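Local coordinates for protein isochorismatase hydrolase (Alkaliphilus metalliredigens, PDB 3HB7) that probably acts as a hydrolase of the isochorismatase family, a group related to the cysteine hydrolases, at residues 46-49 with 50-54; 157-160 with 161-164. All coordinates share one frame; numbering follows the deposited sequence.

Both contacts are local and lie at the surface, on opposite sides of the chain's centre; their centres are 31 Å apart and they do not touch. Interaction 1 joins the end of helix 35-47 to the start of strand 53-60, whereas interaction 2 opens helix 160-170, so one turns out of a helix and the other into one. Each has a single buried residue, Ile53 in the first and Ser157 in the second. The chemistry differs accordingly: 46-49 with 50-54 is tied by a side-chain salt bridge laid beside an aliphatic group, while 157-160 with 161-164 relies on a threonine cap and main-chain bonds of the first helical turn.

Interaction 1 (46-49 with 50-54); sequences RGRE and GDDIH
The guanidinium of Arg48 has the CD1 methyl of Ile53 over one face, 4.0 Å above its plane and displaced toward the rim, while Asp51 N lies near that plane at the edge. Asp52 CB and Gly50 C approach obliquely. A bend at chi3 (143°) carries the planar end of Arg48 round to this position, its chain running at about a right angle to Ile53, with Arg48 NE and Ile53 CD1 4.1 Å apart.

The polar link is a salt bridge of one bond, Arg48 NH2 to Asp52 OD2 at 3.1 Å, with an N-H...O angle of 145°. Guanidinium and carboxylate planes are 29° apart, and the donor meets OD2 from above the carboxylate plane, so the two groups are not coplanar; a single N-H carries the bridge. An alanine in place of Arg48 would remove the guanidinium and would probably leave the Asp52 carboxylate without its charged mate across the turn and take away the group lying against Ile53 CD1.

At Gly50 the backbone takes a conformation in which a beta-carbon would be jammed against the carbonyl oxygen of Glu49, which accounts for glycine there. Farther on, the edge of the His54 ring meets Asp51 O in a weak bond from NE2 (3.3 Å), while ND1 bonds to Tyr114 OH. Trp186, on helix 179-187, touches Arg48, Asp52 and Ile53 alike, and Ile53 also packs against Trp44 and Val45 of helix 35-47.

Asp52 and His54 make backbone bonds to strand 8-13, beside which strand 53-60 runs parallel. The contact therefore forms the helix-to-strand turn that completes a beta-alpha-beta crossover (strand 8-13, helix 35-47, strand 53-60) in the alpha/beta fold of the isochorismatase family.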
# COMPACT_ATOMS: atom_id res chain seq x y z
N ARG E 46 -8.30 -30.33 -45.76
CA ARG E 46 -9.39 -30.84 -46.54
C ARG E 46 -8.95 -30.99 -47.98
O ARG E 46 -9.24 -31.96 -48.66
CB ARG E 46 -10.56 -29.88 -46.43
CG ARG E 46 -11.38 -30.10 -45.21
CD ARG E 46 -11.87 -28.82 -44.63
NE ARG E 46 -12.86 -29.08 -43.62
CZ ARG E 46 -13.78 -28.23 -43.20
NH1 ARG E 46 -13.83 -27.02 -43.70
NH2 ARG E 46 -14.63 -28.59 -42.28
N GLY E 47 -8.18 -30.02 -48.41
CA GLY E 47 -7.58 -30.01 -49.72
C GLY E 47 -6.66 -31.17 -49.92
O GLY E 47 -6.52 -31.66 -51.01
N ARG E 48 -6.02 -31.63 -48.87
CA ARG E 48 -4.93 -32.57 -49.03
C ARG E 48 -5.39 -33.86 -49.64
O ARG E 48 -6.35 -34.45 -49.21
CB ARG E 48 -4.28 -32.86 -47.68
CG ARG E 48 -2.79 -32.85 -47.68
CD ARG E 48 -2.29 -33.30 -46.35
NE ARG E 48 -1.09 -34.10 -46.44
CZ ARG E 48 -1.09 -35.42 -46.40
NH1 ARG E 48 -2.23 -36.08 -46.31
NH2 ARG E 48 0.04 -36.08 -46.48
N GLU E 49 -4.68 -34.33 -50.64
CA GLU E 49 -4.93 -35.64 -51.15
C GLU E 49 -4.45 -36.57 -50.10
O GLU E 49 -3.49 -36.30 -49.44
CB GLU E 49 -4.16 -35.90 -52.42
CG GLU E 49 -4.67 -37.11 -53.17
CD GLU E 49 -3.68 -38.24 -53.21
OE1 GLU E 49 -2.91 -38.41 -52.24
OE2 GLU E 49 -3.65 -38.96 -54.21
N GLY E 50 -5.11 -37.70 -49.98
CA GLY E 50 -4.72 -38.71 -49.02
C GLY E 50 -5.37 -38.58 -47.66
O GLY E 50 -6.16 -37.68 -47.43
N ASP E 51 -5.06 -39.52 -46.80
CA ASP E 51 -5.66 -39.57 -45.49
C ASP E 51 -4.69 -39.42 -44.33
O ASP E 51 -4.94 -39.92 -43.26
CB ASP E 51 -6.46 -40.84 -45.34
CG ASP E 51 -7.62 -40.65 -44.46
OD1 ASP E 51 -7.94 -39.48 -44.19
OD2 ASP E 51 -8.20 -41.65 -44.02
N ASP E 52 -3.57 -38.78 -44.58
CA ASP E 52 -2.54 -38.64 -43.58
C ASP E 52 -2.97 -37.82 -42.37
O ASP E 52 -2.55 -38.08 -41.27
CB ASP E 52 -1.27 -38.07 -44.21
CG ASP E 52 -0.50 -39.11 -44.96
OD1 ASP E 52 -1.05 -40.18 -45.21
OD2 ASP E 52 0.65 -38.84 -45.31
N ILE E 53 -3.79 -36.81 -42.60
CA ILE E 53 -4.22 -35.91 -41.56
C ILE E 53 -5.71 -35.78 -41.37
O ILE E 53 -6.42 -35.38 -42.25
CB ILE E 53 -3.63 -34.57 -41.79
CG1 ILE E 53 -2.12 -34.70 -41.70
CG2 ILE E 53 -4.14 -33.62 -40.77
CD1 ILE E 53 -1.35 -33.68 -42.42
N HIS E 54 -6.17 -36.10 -40.16
CA HIS E 54 -7.58 -36.08 -39.83
C HIS E 54 -7.95 -34.87 -39.03
O HIS E 54 -7.16 -34.38 -38.28
CB HIS E 54 -7.95 -37.28 -38.99
CG HIS E 54 -7.76 -38.59 -39.66
ND1 HIS E 54 -8.55 -39.68 -39.39
CD2 HIS E 54 -6.86 -39.01 -40.57
CE1 HIS E 54 -8.16 -40.70 -40.11
NE2 HIS E 54 -7.13 -40.32 -40.83

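Interaction 2 (157-160 with 161-164); sequences SKTE and EMHE
Glu160 O accepts from Glu164 N at 2.9 Å, the shortest of three bonds that set up the first turn of helix 160-170. One residue earlier, Thr159 O receives His163 N at 3.1 Å, with an N-H...O angle of 167°.

The third bond comes from a side chain. Thr159 OG1 accepts from Met162 N, again at 3.1 Å and with an angle of 163°. With chi1 at 71°, the hydroxyl of Thr159 sits between its own backbone N and carbonyl carbon, and from there it reaches forward over the opening turn. Thr159 is thus the N-cap of the helix: it gives an acceptor to an amide that has no preceding helical carbonyl to use. The capped helix links strand 147-151, by way of the short strand 155-156, to strand 175-177, its parallel neighbour and an outermost strand of the sheet within this chain, and so belongs to a beta-alpha-beta unit of the alpha/beta fold.

Met162, a selenomethionine, lies obliquely across Thr159, its CB 3.5 Å from Thr159 OG1. Extended beyond CG, its chain continues alongside the loop until SE comes within 4.2 Å of Lys158 CB. Met162 CB also meets Ser157 OG at 3.6 Å.

Ser157 is buried, with CB 4.0 Å from His163 CB; its hydroxyl makes a weak bond to Asn131, and Trp129 touches both Ser157 and Lys158. The His163 side chain touches Thr130, and its NE2 makes a weak bond to Thr155 OG1. Glu160 and Glu161, both exposed, directly follow the cap residue, and negative charge near a helix N-terminus would probably be favoured by the helix dipole.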
# COMPACT_ATOMS: atom_id res chain seq x y z
N SER E 157 -6.53 -17.92 -25.76
CA SER E 157 -7.07 -17.95 -24.43
C SER E 157 -7.75 -16.65 -24.15
O SER E 157 -7.77 -15.79 -24.97
CB SER E 157 -6.00 -18.20 -23.39
OG SER E 157 -6.62 -18.55 -22.18
N LYS E 158 -8.29 -16.53 -22.96
CA LYS E 158 -9.03 -15.37 -22.54
C LYS E 158 -8.17 -14.12 -22.56
O LYS E 158 -8.64 -13.07 -22.88
CB LYS E 158 -9.56 -15.61 -21.15
CG LYS E 158 -10.65 -14.71 -20.74
CD LYS E 158 -11.02 -14.96 -19.31
CE LYS E 158 -12.32 -14.30 -18.96
NZ LYS E 158 -13.47 -15.23 -18.87
N THR E 159 -6.91 -14.25 -22.21
CA THR E 159 -6.01 -13.14 -22.29
C THR E 159 -4.71 -13.57 -22.91
O THR E 159 -4.37 -14.72 -22.89
CB THR E 159 -5.71 -12.56 -20.93
OG1 THR E 159 -4.89 -13.46 -20.19
CG2 THR E 159 -6.95 -12.36 -20.18
N GLU E 160 -3.98 -12.62 -23.45
CA GLU E 160 -2.72 -12.88 -24.09
C GLU E 160 -1.72 -13.42 -23.09
O GLU E 160 -0.86 -14.21 -23.44
CB GLU E 160 -2.20 -11.64 -24.81
CG GLU E 160 -2.19 -11.74 -26.34
CD GLU E 160 -2.00 -10.40 -27.05
OE1 GLU E 160 -0.95 -9.77 -26.87
OE2 GLU E 160 -2.90 -9.97 -27.78
N GLU E 161 -1.81 -12.98 -21.86
CA GLU E 161 -0.93 -13.48 -20.85
C GLU E 161 -1.16 -14.95 -20.59
O GLU E 161 -0.22 -15.69 -20.50
CB GLU E 161 -1.08 -12.71 -19.55
CG GLU E 161 0.18 -12.72 -18.72
CD GLU E 161 -0.04 -12.65 -17.22
OE1 GLU E 161 -1.11 -12.19 -16.78
OE2 GLU E 161 0.87 -13.03 -16.46
N MSE E 162 -2.42 -15.35 -20.46
CA MSE E 162 -2.76 -16.73 -20.19
C MSE E 162 -2.30 -17.60 -21.33
O MSE E 162 -1.74 -18.65 -21.11
CB MSE E 162 -4.25 -16.91 -20.00
CG MSE E 162 -4.75 -16.62 -18.64
SE MSE E 162 -6.57 -16.97 -18.47
CE MSE E 162 -6.85 -16.60 -16.67
N HIS E 163 -2.51 -17.14 -22.54
CA HIS E 163 -2.06 -17.89 -23.68
C HIS E 163 -0.57 -18.03 -23.68
O HIS E 163 -0.06 -19.08 -23.98
CB HIS E 163 -2.50 -17.24 -24.97
CG HIS E 163 -1.94 -17.90 -26.19
ND1 HIS E 163 -1.16 -17.22 -27.10
CD2 HIS E 163 -2.03 -19.16 -26.64
CE1 HIS E 163 -0.79 -18.05 -28.05
NE2 HIS E 163 -1.30 -19.23 -27.79
N GLU E 164 0.12 -16.96 -23.35
CA GLU E 164 1.56 -16.95 -23.35
C GLU E 164 2.15 -17.90 -22.32
O GLU E 164 3.10 -18.59 -22.61
CB GLU E 164 2.08 -15.53 -23.12
CG GLU E 164 3.58 -15.37 -23.29
CD GLU E 164 4.19 -14.12 -22.61
OE1 GLU E 164 5.40 -13.95 -22.70
OE2 GLU E 164 3.48 -13.32 -21.99